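Local coordinates for acetolactate synthase, small subunit (Thermotoga maritima, PDB 2FGC), which belongs to the small subunits of acetolactate synthases, probably regulatory partners of a larger subunit, and joins an ACT-like domain to a second domain of ferredoxin-like topology, at residues 114-119 with 157-162; 130-135 with 164-169; 89-94 with 98-103. All coordinates share one frame; numbering follows the deposited sequence.

Interaction 1. Residues 114-119 with 157-162; sequences EMALIK and SKVEAF
Val159 and Phe162, one helical turn apart on segment 157-162, meet every second residue of the strand 114-119. CG1 of Val159 lies 3.9 Å from CB of Ala116, while its other methyl, CG2, rests 3.8 Å from the backbone O of Glu114, so the branched side chain spreads over two strand positions. A chi1 of 179°, placing CG1 opposite the backbone N and leaving CG2 beside it, lets the valine reach both. Further along, Ile118 presents CD1 to the edge of the Phe162 ring, near the ring plane, with CD1 of Ile118 at 3.7 Å from CE2 of Phe162. The axes of segments 114-119 and 157-162 approach to 8.7 Å, with 25° between their N-to-C directions, as the helix covers a central strand of the sheet in a ferredoxin-like βαββαβ fold.

The second shell completes the wall: Ile152 of the adjoining strand touches both Ile118 and Phe162, and Phe136 meets the Phe162 ring edge-to-face. The carboxylate of Glu114 turns to a salt bridge with Arg156, and that of Glu160 to one with Arg176. OE1 of Glu114 and OE2 of Glu160 stay 5.0 Å apart, a like-charge approach that the two arginines would be expected to ease. Between the segments themselves no hydrogen bond forms, so their attachment rests mainly on van der Waals packing of apolar groups, with one methyl against a backbone carbonyl.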
ATOM      1  N   GLU A 114      -0.933   7.990   1.239  1.00 52.85           N
ATOM      2  CA  GLU A 114      -1.092   7.059   0.154  1.00 60.33           C
ATOM      3  C   GLU A 114       0.125   7.203  -0.804  1.00 56.53           C
ATOM      4  O   GLU A 114       0.733   8.260  -0.895  1.00 54.52           O
ATOM      5  CB  GLU A 114      -2.430   7.358  -0.547  1.00 56.22           C
ATOM      6  CG  GLU A 114      -2.748   6.454  -1.723  1.00 71.06           C
ATOM      7  CD  GLU A 114      -4.254   6.443  -2.059  1.00 73.14           C
ATOM      8  OE1 GLU A 114      -4.912   7.493  -1.769  1.00 85.95           O
ATOM      9  OE2 GLU A 114      -4.771   5.384  -2.574  1.00 75.10           O
HETATM   10  N   MSE A 115       0.460   6.147  -1.523  1.00 52.74           N
HETATM   11  CA  MSE A 115       1.432   6.268  -2.576  1.00 52.95           C
HETATM   12  C   MSE A 115       0.876   5.746  -3.922  1.00 51.76           C
HETATM   13  O   MSE A 115       0.144   4.770  -3.941  1.00 51.72           O
HETATM   14  CB  MSE A 115       2.640   5.484  -2.125  1.00 52.03           C
HETATM   15  CG  MSE A 115       3.867   5.731  -2.895  1.00 71.21           C
HETATM   16 SE   MSE A 115       4.375   4.124  -3.845  1.00 98.79          SE
HETATM   17  CE  MSE A 115       4.944   2.925  -2.493  1.00 81.79           C
ATOM     18  N   ALA A 116       1.209   6.387  -5.044  1.00 48.83           N
ATOM     19  CA  ALA A 116       0.772   5.908  -6.357  1.00 44.25           C
ATOM     20  C   ALA A 116       1.957   5.844  -7.291  1.00 46.71           C
ATOM     21  O   ALA A 116       2.853   6.690  -7.212  1.00 44.54           O
ATOM     22  CB  ALA A 116      -0.253   6.855  -6.918  1.00 42.66           C
ATOM     23  N   LEU A 117       1.994   4.828  -8.144  1.00 47.53           N
ATOM     24  CA  LEU A 117       2.899   4.818  -9.315  1.00 47.50           C
ATOM     25  C   LEU A 117       2.082   5.205 -10.543  1.00 50.45           C
ATOM     26  O   LEU A 117       1.052   4.560 -10.815  1.00 46.46           O
ATOM     27  CB  LEU A 117       3.527   3.450  -9.551  1.00 46.10           C
ATOM     28  CG  LEU A 117       4.510   2.968  -8.480  1.00 50.31           C
ATOM     29  CD1 LEU A 117       5.245   1.742  -8.959  1.00 52.29           C
ATOM     30  CD2 LEU A 117       5.504   4.036  -8.122  1.00 48.16           C
ATOM     31  N   ILE A 118       2.507   6.241 -11.284  1.00 49.44           N
ATOM     32  CA  ILE A 118       1.727   6.660 -12.443  1.00 48.93           C
ATOM     33  C   ILE A 118       2.514   6.634 -13.759  1.00 49.80           C
ATOM     34  O   ILE A 118       3.482   7.382 -13.889  1.00 45.26           O
ATOM     35  CB  ILE A 118       1.149   8.047 -12.203  1.00 51.71           C
ATOM     36  CG1 ILE A 118       0.375   8.024 -10.893  1.00 46.56           C
ATOM     37  CG2 ILE A 118       0.215   8.422 -13.354  1.00 45.48           C
ATOM     38  CD1 ILE A 118       0.489   9.252 -10.076  1.00 48.00           C
ATOM     39  N   LYS A 119       2.109   5.789 -14.724  1.00 47.28           N
ATOM     40  CA  LYS A 119       2.733   5.785 -16.073  1.00 47.70           C
ATOM     41  C   LYS A 119       2.015   6.782 -16.995  1.00 47.60           C
ATOM     42  O   LYS A 119       0.817   6.635 -17.234  1.00 45.04           O
ATOM     43  CB  LYS A 119       2.638   4.398 -16.677  1.00 43.95           C
ATOM     44  CG  LYS A 119       3.568   4.071 -17.819  1.00 45.73           C
ATOM     45  CD  LYS A 119       3.228   2.643 -18.370  1.00 51.38           C
ATOM     46  CE  LYS A 119       4.445   1.796 -18.718  1.00 59.06           C
ATOM     47  NZ  LYS A 119       4.218   0.359 -18.360  1.00 65.20           N
ATOM     48  N   SER A 157      -6.152  13.233  -0.920  1.00 56.58           N
ATOM     49  CA  SER A 157      -6.520  14.355  -1.763  1.00 57.90           C
ATOM     50  C   SER A 157      -5.323  15.034  -2.478  1.00 57.69           C
ATOM     51  O   SER A 157      -5.510  15.739  -3.439  1.00 62.86           O
ATOM     52  CB  SER A 157      -7.358  15.363  -0.959  1.00 59.54           C
ATOM     53  OG  SER A 157      -6.560  15.919   0.063  1.00 62.65           O
ATOM     54  N   LYS A 158      -4.090  14.831  -2.046  1.00 58.14           N
ATOM     55  CA  LYS A 158      -2.974  15.375  -2.829  1.00 54.29           C
ATOM     56  C   LYS A 158      -2.726  14.440  -4.033  1.00 52.65           C
ATOM     57  O   LYS A 158      -2.551  14.888  -5.180  1.00 48.63           O
ATOM     58  CB  LYS A 158      -1.738  15.538  -1.964  1.00 52.42           C
ATOM     59  CG  LYS A 158      -0.446  15.881  -2.768  1.00 55.62           C
ATOM     60  CD  LYS A 158       0.722  16.244  -1.856  1.00 56.05           C
ATOM     61  CE  LYS A 158       2.073  15.891  -2.464  1.00 70.34           C
ATOM     62  NZ  LYS A 158       3.239  16.477  -1.720  1.00 75.20           N
ATOM     63  N   VAL A 159      -2.755  13.142  -3.756  1.00 52.56           N
ATOM     64  CA  VAL A 159      -2.568  12.109  -4.745  1.00 52.42           C
ATOM     65  C   VAL A 159      -3.641  12.223  -5.822  1.00 56.19           C
ATOM     66  O   VAL A 159      -3.327  12.167  -7.007  1.00 57.83           O
ATOM     67  CB  VAL A 159      -2.487  10.694  -4.092  1.00 51.43           C
ATOM     68  CG1 VAL A 159      -2.304   9.621  -5.159  1.00 52.77           C
ATOM     69  CG2 VAL A 159      -1.269  10.616  -3.163  1.00 47.79           C
ATOM     70  N   GLU A 160      -4.896  12.423  -5.433  1.00 57.17           N
ATOM     71  CA  GLU A 160      -5.957  12.483  -6.407  1.00 56.71           C
ATOM     72  C   GLU A 160      -5.948  13.769  -7.208  1.00 54.13           C
ATOM     73  O   GLU A 160      -6.114  13.763  -8.437  1.00 54.96           O
ATOM     74  CB  GLU A 160      -7.307  12.247  -5.737  1.00 59.81           C
ATOM     75  CG  GLU A 160      -7.674  10.778  -5.830  1.00 75.92           C
ATOM     76  CD  GLU A 160      -8.651  10.325  -4.761  1.00 93.41           C
ATOM     77  OE1 GLU A 160      -9.298  11.198  -4.130  1.00102.75           O
ATOM     78  OE2 GLU A 160      -8.768   9.086  -4.553  1.00 93.68           O
ATOM     79  N   ALA A 161      -5.726  14.877  -6.519  1.00 51.46           N
ATOM     80  CA  ALA A 161      -5.567  16.166  -7.195  1.00 47.78           C
ATOM     81  C   ALA A 161      -4.467  16.044  -8.264  1.00 46.77           C
ATOM     82  O   ALA A 161      -4.601  16.534  -9.386  1.00 49.00           O
ATOM     83  CB  ALA A 161      -5.256  17.256  -6.195  1.00 44.78           C
ATOM     84  N   PHE A 162      -3.389  15.360  -7.928  1.00 46.84           N
ATOM     85  CA  PHE A 162      -2.292  15.186  -8.878  1.00 46.90           C
ATOM     86  C   PHE A 162      -2.726  14.374 -10.131  1.00 50.48           C
ATOM     87  O   PHE A 162      -2.568  14.824 -11.277  1.00 51.26           O
ATOM     88  CB  PHE A 162      -1.074  14.523  -8.201  1.00 42.77           C
ATOM     89  CG  PHE A 162       0.032  14.258  -9.169  1.00 44.73           C
ATOM     90  CD1 PHE A 162       0.891  15.288  -9.551  1.00 49.20           C
ATOM     91  CD2 PHE A 162       0.155  13.037  -9.778  1.00 45.65           C
ATOM     92  CE1 PHE A 162       1.929  15.086 -10.486  1.00 46.71           C
ATOM     93  CE2 PHE A 162       1.190  12.817 -10.753  1.00 54.45           C
ATOM     94  CZ  PHE A 162       2.085  13.873 -11.090  1.00 47.28           C
TER

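Interaction 2. Residues 130-135 with 164-169; sequences FQLVEI and NLLPQK
Leu132 projects from segment 130-135 between Leu165 and Leu166, joining the two helices on one face of a ferredoxin-like βαββαβ fold. Most of the surface buried here belongs to Leu132, and both of its methyls are used. CD2 makes the closer approach, 3.6 Å to CD2 of Leu166, and the same Leu132 CD2 lies 3.9 Å from CB of Leu165. CD1 of Leu132 meets CD1 of Leu165, also at 3.9 Å. A chi1 of -174° swings CG of Leu132 away from the backbone N and holds the branched end out toward segment 164-169, where it crosses both partners obliquely.

The two leucines of segment 164-169 differ in setting. Leu165 is exposed and closes the outer side of the contact, with Phe136 as a further neighbour. Leu166 is buried: beyond Leu132 it packs on Ile118 and Val120 of the central strand 110-121, so the leucine cluster reaches down to the sheet. A bond internal to segment 164-169 fastens the backbone beside this cluster: NE2 of Gln168 donates to O of Leu166 at 2.6 Å, and the same NE2 is also hydrogen-bonded to O of Ile163.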
ATOM      1  N   PHE A 130       6.606  17.620 -16.127  1.00 46.11           N
ATOM      2  CA  PHE A 130       7.709  17.671 -15.169  1.00 48.24           C
ATOM      3  C   PHE A 130       7.521  18.772 -14.132  1.00 47.99           C
ATOM      4  O   PHE A 130       7.885  18.629 -12.973  1.00 47.20           O
ATOM      5  CB  PHE A 130       9.062  17.853 -15.860  1.00 46.59           C
ATOM      6  CG  PHE A 130       9.471  16.680 -16.700  1.00 45.50           C
ATOM      7  CD1 PHE A 130       9.197  15.382 -16.292  1.00 56.28           C
ATOM      8  CD2 PHE A 130      10.155  16.872 -17.894  1.00 52.01           C
ATOM      9  CE1 PHE A 130       9.565  14.291 -17.074  1.00 54.89           C
ATOM     10  CE2 PHE A 130      10.546  15.771 -18.677  1.00 48.22           C
ATOM     11  CZ  PHE A 130      10.239  14.486 -18.260  1.00 51.00           C
ATOM     12  N   GLN A 131       6.975  19.885 -14.582  1.00 48.00           N
ATOM     13  CA  GLN A 131       6.600  20.962 -13.703  1.00 50.29           C
ATOM     14  C   GLN A 131       5.633  20.550 -12.635  1.00 48.57           C
ATOM     15  O   GLN A 131       5.793  20.919 -11.477  1.00 46.88           O
ATOM     16  CB  GLN A 131       5.936  22.011 -14.515  1.00 50.01           C
ATOM     17  CG  GLN A 131       6.953  22.803 -15.146  1.00 60.27           C
ATOM     18  CD  GLN A 131       6.368  24.023 -15.724  1.00 81.76           C
ATOM     19  OE1 GLN A 131       5.221  24.002 -16.244  1.00 77.20           O
ATOM     20  NE2 GLN A 131       7.129  25.132 -15.641  1.00 84.03           N
ATOM     21  N   LEU A 132       4.641  19.771 -13.054  1.00 45.91           N
ATOM     22  CA  LEU A 132       3.613  19.303 -12.166  1.00 46.91           C
ATOM     23  C   LEU A 132       4.213  18.372 -11.072  1.00 47.13           C
ATOM     24  O   LEU A 132       3.912  18.502  -9.860  1.00 43.43           O
ATOM     25  CB  LEU A 132       2.499  18.655 -12.996  1.00 42.28           C
ATOM     26  CG  LEU A 132       1.320  18.277 -12.115  1.00 50.79           C
ATOM     27  CD1 LEU A 132       0.570  19.504 -11.700  1.00 51.52           C
ATOM     28  CD2 LEU A 132       0.381  17.221 -12.797  1.00 43.40           C
ATOM     29  N   VAL A 133       5.079  17.456 -11.514  1.00 47.06           N
ATOM     30  CA  VAL A 133       5.779  16.547 -10.625  1.00 46.29           C
ATOM     31  C   VAL A 133       6.580  17.359  -9.600  1.00 49.06           C
ATOM     32  O   VAL A 133       6.507  17.060  -8.418  1.00 48.14           O
ATOM     33  CB  VAL A 133       6.694  15.629 -11.426  1.00 48.28           C
ATOM     34  CG1 VAL A 133       7.704  14.896 -10.525  1.00 44.14           C
ATOM     35  CG2 VAL A 133       5.848  14.672 -12.250  1.00 45.08           C
ATOM     36  N   GLU A 134       7.310  18.395 -10.039  1.00 48.05           N
ATOM     37  CA  GLU A 134       8.060  19.258  -9.113  1.00 50.77           C
ATOM     38  C   GLU A 134       7.159  19.944  -8.093  1.00 50.19           C
ATOM     39  O   GLU A 134       7.454  19.907  -6.914  1.00 45.79           O
ATOM     40  CB  GLU A 134       8.845  20.332  -9.852  1.00 52.57           C
ATOM     41  CG  GLU A 134       9.920  19.787 -10.751  1.00 54.53           C
ATOM     42  CD  GLU A 134      10.859  20.860 -11.290  1.00 71.81           C
ATOM     43  OE1 GLU A 134      10.999  21.928 -10.604  1.00 68.09           O
ATOM     44  OE2 GLU A 134      11.444  20.615 -12.407  1.00 71.93           O
ATOM     45  N   ILE A 135       6.075  20.583  -8.556  1.00 49.04           N
ATOM     46  CA  ILE A 135       5.101  21.228  -7.657  1.00 46.53           C
ATOM     47  C   ILE A 135       4.534  20.224  -6.645  1.00 45.20           C
ATOM     48  O   ILE A 135       4.353  20.546  -5.480  1.00 43.27           O
ATOM     49  CB  ILE A 135       3.924  21.906  -8.446  1.00 48.62           C
ATOM     50  CG1 ILE A 135       4.433  23.148  -9.184  1.00 42.20           C
ATOM     51  CG2 ILE A 135       2.772  22.293  -7.511  1.00 39.26           C
ATOM     52  CD1 ILE A 135       3.633  23.506 -10.438  1.00 44.10           C
ATOM     53  N   ASN A 164      -5.722  13.824 -11.234  1.00 48.34           N
ATOM     54  CA  ASN A 164      -6.687  14.557 -12.037  1.00 48.93           C
ATOM     55  C   ASN A 164      -6.116  15.662 -12.891  1.00 50.35           C
ATOM     56  O   ASN A 164      -6.721  16.050 -13.908  1.00 51.61           O
ATOM     57  CB  ASN A 164      -7.818  15.066 -11.164  1.00 49.35           C
ATOM     58  CG  ASN A 164      -8.662  13.910 -10.606  1.00 62.96           C
ATOM     59  OD1 ASN A 164      -8.872  12.868 -11.267  1.00 62.45           O
ATOM     60  ND2 ASN A 164      -9.134  14.081  -9.379  1.00 66.63           N
ATOM     61  N   LEU A 165      -4.945  16.161 -12.518  1.00 47.64           N
ATOM     62  CA  LEU A 165      -4.329  17.229 -13.287  1.00 47.58           C
ATOM     63  C   LEU A 165      -3.584  16.733 -14.529  1.00 50.78           C
ATOM     64  O   LEU A 165      -3.169  17.537 -15.410  1.00 51.73           O
ATOM     65  CB  LEU A 165      -3.399  18.033 -12.395  1.00 45.91           C
ATOM     66  CG  LEU A 165      -4.128  19.002 -11.478  1.00 47.00           C
ATOM     67  CD1 LEU A 165      -3.132  19.589 -10.501  1.00 45.69           C
ATOM     68  CD2 LEU A 165      -4.788  20.116 -12.259  1.00 43.57           C
ATOM     69  N   LEU A 166      -3.398  15.421 -14.624  1.00 49.52           N
ATOM     70  CA  LEU A 166      -2.712  14.895 -15.812  1.00 51.04           C
ATOM     71  C   LEU A 166      -3.667  14.776 -17.015  1.00 54.30           C
ATOM     72  O   LEU A 166      -4.879  14.558 -16.816  1.00 50.82           O
ATOM     73  CB  LEU A 166      -2.057  13.567 -15.497  1.00 50.31           C
ATOM     74  CG  LEU A 166      -0.981  13.642 -14.426  1.00 46.53           C
ATOM     75  CD1 LEU A 166      -0.604  12.209 -14.031  1.00 52.27           C
ATOM     76  CD2 LEU A 166       0.238  14.437 -14.998  1.00 46.95           C
ATOM     77  N   PRO A 167      -3.141  14.930 -18.268  1.00 56.13           N
ATOM     78  CA  PRO A 167      -4.103  14.827 -19.378  1.00 57.44           C
ATOM     79  C   PRO A 167      -4.574  13.391 -19.435  1.00 56.83           C
ATOM     80  O   PRO A 167      -3.765  12.482 -19.591  1.00 57.21           O
ATOM     81  CB  PRO A 167      -3.304  15.230 -20.628  1.00 53.25           C
ATOM     82  CG  PRO A 167      -1.890  15.194 -20.244  1.00 58.08           C
ATOM     83  CD  PRO A 167      -1.760  15.175 -18.740  1.00 57.54           C
ATOM     84  N   GLN A 168      -5.870  13.194 -19.257  1.00 58.04           N
ATOM     85  CA  GLN A 168      -6.377  11.871 -18.964  1.00 58.11           C
ATOM     86  C   GLN A 168      -6.133  10.909 -20.103  1.00 56.45           C
ATOM     87  O   GLN A 168      -5.899   9.726 -19.867  1.00 56.21           O
ATOM     88  CB  GLN A 168      -7.845  11.941 -18.530  1.00 63.22           C
ATOM     89  CG  GLN A 168      -8.029  12.816 -17.196  1.00 76.06           C
ATOM     90  CD  GLN A 168      -7.338  12.234 -15.898  1.00 76.92           C
ATOM     91  OE1 GLN A 168      -7.748  11.189 -15.382  1.00 80.48           O
ATOM     92  NE2 GLN A 168      -6.317  12.933 -15.381  1.00 56.41           N
ATOM     93  N   LYS A 169      -6.109  11.404 -21.332  1.00 53.58           N
ATOM     94  CA  LYS A 169      -5.856  10.517 -22.475  1.00 55.50           C
ATOM     95  C   LYS A 169      -4.417   9.918 -22.493  1.00 54.07           C
ATOM     96  O   LYS A 169      -4.128   8.948 -23.202  1.00 53.74           O
ATOM     97  CB  LYS A 169      -6.202  11.230 -23.786  1.00 52.82           C
ATOM     98  CG  LYS A 169      -5.142  12.213 -24.253  1.00 61.69           C
ATOM     99  CD  LYS A 169      -5.434  12.798 -25.663  1.00 61.18           C
ATOM    100  CE  LYS A 169      -4.377  13.866 -26.068  1.00 72.50           C
ATOM    101  NZ  LYS A 169      -2.915  13.390 -26.162  1.00 69.34           N
TER

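Interaction 3. Residues 89-94 with 98-103; sequences KQAYKL and VKVTPI
Tyr92 lays its ring across Val100, so that one face and the phenolic oxygen are engaged by the same residue. CG2 of Val100 stands over the face, 3.9 Å from the centroid of the Tyr92 ring and 15° off its normal, a CH-pi contact shifted toward the rim on the hydroxyl side: CZ of Tyr92 lies 3.8 Å from that methyl. The hydroxyl meanwhile accepts the backbone N-H of Val100, with OH of Tyr92 2.9 Å from N of Val100 and a nearly straight N-H...O angle of 166°. CG2 of Val100 also meets CB of Ala91 at 3.8 Å, and therefore packs against the successive residues Ala91 and Tyr92. Of the valine's two methyls, it is the one beside the backbone N that faces both partners.

The ring borders the neighbouring backbone as well. The carbonyl carbon of Val98 lies near the ring plane at the CE1 edge, and CA of Lys99 comes within 3.5 Å of OH of Tyr92. Here the strand carries a classic beta bulge, in which Val98 and Lys99 both face Leu35. On the other side of the contact, a type I turn spans Ala91 to Leu94.

The contact joins the second helix of the ACT-like βαββαβ unit to strand 97-102, outermost in its sheet within this chain. A magnesium ion lies about 5 Å from the Tyr92 side chain. The bond and the ring contact act together: one holds the phenolic oxygen at the strand, the other packs the aromatic face, and a backbone N-H of this edge strand is satisfied by a side chain instead of by a further strand.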
ATOM      1  N   LYS A  89     -15.251  -5.781  18.034  1.00 64.96           N
ATOM      2  CA  LYS A  89     -15.899  -6.998  18.514  1.00 63.70           C
ATOM      3  C   LYS A  89     -15.690  -8.204  17.588  1.00 63.08           C
ATOM      4  O   LYS A  89     -15.261  -9.248  18.042  1.00 66.06           O
ATOM      5  CB  LYS A  89     -17.387  -6.746  18.744  1.00 63.62           C
ATOM      6  CG  LYS A  89     -18.148  -7.934  19.283  1.00 62.14           C
ATOM      7  CD  LYS A  89     -19.657  -7.661  19.312  1.00 63.88           C
ATOM      8  N   GLN A  90     -15.973  -8.036  16.298  1.00 62.48           N
ATOM      9  CA  GLN A  90     -15.892  -9.098  15.257  1.00 60.18           C
ATOM     10  C   GLN A  90     -14.487  -9.532  14.815  1.00 57.23           C
ATOM     11  O   GLN A  90     -14.282 -10.697  14.480  1.00 58.08           O
ATOM     12  CB  GLN A  90     -16.619  -8.658  13.977  1.00 60.66           C
ATOM     13  CG  GLN A  90     -18.020  -8.120  14.181  1.00 62.64           C
ATOM     14  CD  GLN A  90     -18.945  -9.125  14.787  1.00 67.44           C
ATOM     15  OE1 GLN A  90     -18.857 -10.314  14.494  1.00 69.80           O
ATOM     16  NE2 GLN A  90     -19.845  -8.659  15.645  1.00 69.94           N
ATOM     17  N   ALA A  91     -13.543  -8.601  14.744  1.00 50.44           N
ATOM     18  CA  ALA A  91     -12.182  -8.971  14.402  1.00 50.18           C
ATOM     19  C   ALA A  91     -11.589  -9.942  15.459  1.00 50.65           C
ATOM     20  O   ALA A  91     -11.028 -11.012  15.112  1.00 48.46           O
ATOM     21  CB  ALA A  91     -11.280  -7.681  14.226  1.00 49.59           C
ATOM     22  N   TYR A  92     -11.792  -9.584  16.739  1.00 47.91           N
ATOM     23  CA  TYR A  92     -11.224 -10.291  17.882  1.00 43.49           C
ATOM     24  C   TYR A  92     -11.628 -11.747  17.911  1.00 42.93           C
ATOM     25  O   TYR A  92     -11.009 -12.535  18.572  1.00 40.81           O
ATOM     26  CB  TYR A  92     -11.482  -9.557  19.218  1.00 41.37           C
ATOM     27  CG  TYR A  92     -10.446  -8.466  19.523  1.00 43.46           C
ATOM     28  CD1 TYR A  92      -9.073  -8.722  19.407  1.00 44.99           C
ATOM     29  CD2 TYR A  92     -10.833  -7.181  19.929  1.00 40.41           C
ATOM     30  CE1 TYR A  92      -8.110  -7.729  19.694  1.00 49.83           C
ATOM     31  CE2 TYR A  92      -9.891  -6.177  20.227  1.00 43.41           C
ATOM     32  CZ  TYR A  92      -8.528  -6.450  20.095  1.00 46.80           C
ATOM     33  OH  TYR A  92      -7.605  -5.454  20.368  1.00 47.19           O
ATOM     34  N   LYS A  93     -12.596 -12.122  17.097  1.00 41.75           N
ATOM     35  CA  LYS A  93     -13.024 -13.512  17.056  1.00 44.06           C
ATOM     36  C   LYS A  93     -12.144 -14.360  16.144  1.00 41.81           C
ATOM     37  O   LYS A  93     -12.240 -15.582  16.114  1.00 41.04           O
ATOM     38  CB  LYS A  93     -14.501 -13.619  16.659  1.00 46.12           C
ATOM     39  CG  LYS A  93     -15.352 -12.553  17.299  1.00 54.61           C
ATOM     40  CD  LYS A  93     -16.792 -12.980  17.460  1.00 59.74           C
ATOM     41  CE  LYS A  93     -17.328 -12.233  18.710  1.00 67.56           C
ATOM     42  NZ  LYS A  93     -18.786 -11.911  18.571  1.00 71.40           N
ATOM     43  N   LEU A  94     -11.289 -13.716  15.374  1.00 43.15           N
ATOM     44  CA  LEU A  94     -10.233 -14.466  14.739  1.00 44.26           C
ATOM     45  C   LEU A  94      -9.125 -14.531  15.755  1.00 42.23           C
ATOM     46  O   LEU A  94      -8.710 -13.493  16.306  1.00 41.70           O
ATOM     47  CB  LEU A  94      -9.755 -13.786  13.464  1.00 46.91           C
ATOM     48  CG  LEU A  94     -10.615 -13.866  12.220  1.00 51.90           C
ATOM     49  CD1 LEU A  94      -9.662 -13.408  11.105  1.00 62.68           C
ATOM     50  CD2 LEU A  94     -11.248 -15.268  11.944  1.00 47.60           C
ATOM     51  N   VAL A  98      -4.767  -9.908  16.993  1.00 46.82           N
ATOM     52  CA  VAL A  98      -4.050  -9.878  18.262  1.00 50.05           C
ATOM     53  C   VAL A  98      -4.063  -8.479  18.869  1.00 51.90           C
ATOM     54  O   VAL A  98      -3.922  -8.317  20.081  1.00 54.68           O
ATOM     55  CB  VAL A  98      -2.591 -10.341  18.097  1.00 48.05           C
ATOM     56  CG1 VAL A  98      -2.477 -11.336  16.952  1.00 55.68           C
ATOM     57  CG2 VAL A  98      -1.677  -9.148  17.869  1.00 44.82           C
ATOM     58  N   LYS A  99      -4.322  -7.472  18.071  1.00 51.65           N
ATOM     59  CA  LYS A  99      -4.644  -6.159  18.580  1.00 55.48           C
ATOM     60  C   LYS A  99      -5.343  -5.346  17.492  1.00 56.02           C
ATOM     61  O   LYS A  99      -4.878  -5.321  16.331  1.00 55.50           O
ATOM     62  CB  LYS A  99      -3.392  -5.401  19.057  1.00 56.76           C
ATOM     63  CG  LYS A  99      -3.757  -4.413  20.149  1.00 59.31           C
ATOM     64  CD  LYS A  99      -2.731  -3.361  20.378  1.00 79.58           C
ATOM     65  CE  LYS A  99      -3.195  -2.488  21.533  1.00 81.65           C
ATOM     66  NZ  LYS A  99      -2.232  -1.388  21.736  1.00 94.05           N
ATOM     67  N   VAL A 100      -6.445  -4.691  17.879  1.00 56.21           N
ATOM     68  CA  VAL A 100      -7.194  -3.768  17.008  1.00 57.29           C
ATOM     69  C   VAL A 100      -7.026  -2.380  17.617  1.00 59.18           C
ATOM     70  O   VAL A 100      -7.248  -2.196  18.785  1.00 61.63           O
ATOM     71  CB  VAL A 100      -8.717  -4.157  16.895  1.00 57.95           C
ATOM     72  CG1 VAL A 100      -9.481  -3.187  16.010  1.00 50.67           C
ATOM     73  CG2 VAL A 100      -8.895  -5.601  16.396  1.00 52.88           C
ATOM     74  N   THR A 101      -6.556  -1.442  16.824  1.00 59.96           N
ATOM     75  CA  THR A 101      -6.289  -0.050  17.225  1.00 62.29           C
ATOM     76  C   THR A 101      -7.120   0.896  16.333  1.00 57.87           C
ATOM     77  O   THR A 101      -6.817   1.059  15.151  1.00 53.30           O
ATOM     78  CB  THR A 101      -4.776   0.339  16.966  1.00 61.62           C
ATOM     79  OG1 THR A 101      -3.899  -0.593  17.617  1.00 72.25           O
ATOM     80  CG2 THR A 101      -4.445   1.800  17.416  1.00 65.76           C
ATOM     81  N   PRO A 102      -8.175   1.504  16.879  1.00 57.79           N
ATOM     82  CA  PRO A 102      -8.810   2.587  16.102  1.00 57.18           C
ATOM     83  C   PRO A 102      -7.880   3.809  15.936  1.00 55.05           C
ATOM     84  O   PRO A 102      -7.109   4.174  16.834  1.00 53.66           O
ATOM     85  CB  PRO A 102     -10.047   2.953  16.913  1.00 55.57           C
ATOM     86  CG  PRO A 102     -10.208   1.855  17.915  1.00 63.51           C
ATOM     87  CD  PRO A 102      -8.850   1.246  18.156  1.00 58.60           C
ATOM     88  N   ILE A 103      -7.919   4.388  14.757  1.00 54.74           N
ATOM     89  CA  ILE A 103      -7.203   5.616  14.486  1.00 55.88           C
ATOM     90  C   ILE A 103      -8.110   6.796  14.780  1.00 57.43           C
ATOM     91  O   ILE A 103      -9.304   6.760  14.513  1.00 57.89           O
ATOM     92  CB  ILE A 103      -6.717   5.659  13.048  1.00 56.07           C
ATOM     93  CG1 ILE A 103      -5.446   4.822  12.932  1.00 57.50           C
ATOM     94  CG2 ILE A 103      -6.411   7.048  12.657  1.00 50.13           C
ATOM     95  CD1 ILE A 103      -5.677   3.588  12.231  1.00 67.23           C
TER

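From the N terminus, interaction 3 comes first: 89-94 and 98-103 close a short helix-to-strand connection of three residues in the ACT-like unit. The chain then passes into the second unit, where strand 110-121 opens interaction 1 and helix 126-135 opens interaction 2 before either is closed. Helix 156-165 and the residues just after it complete both in the same order, so the two loops cross rather than nest. They merge physically where Phe162 packs on Leu132 and Val133, and together tie helix 156-165 to the sheet and helix 126-135 to segment 164-169. Interaction 3 lies apart, its centre about 30 Å from that of interaction 1 and 40 Å from that of interaction 2.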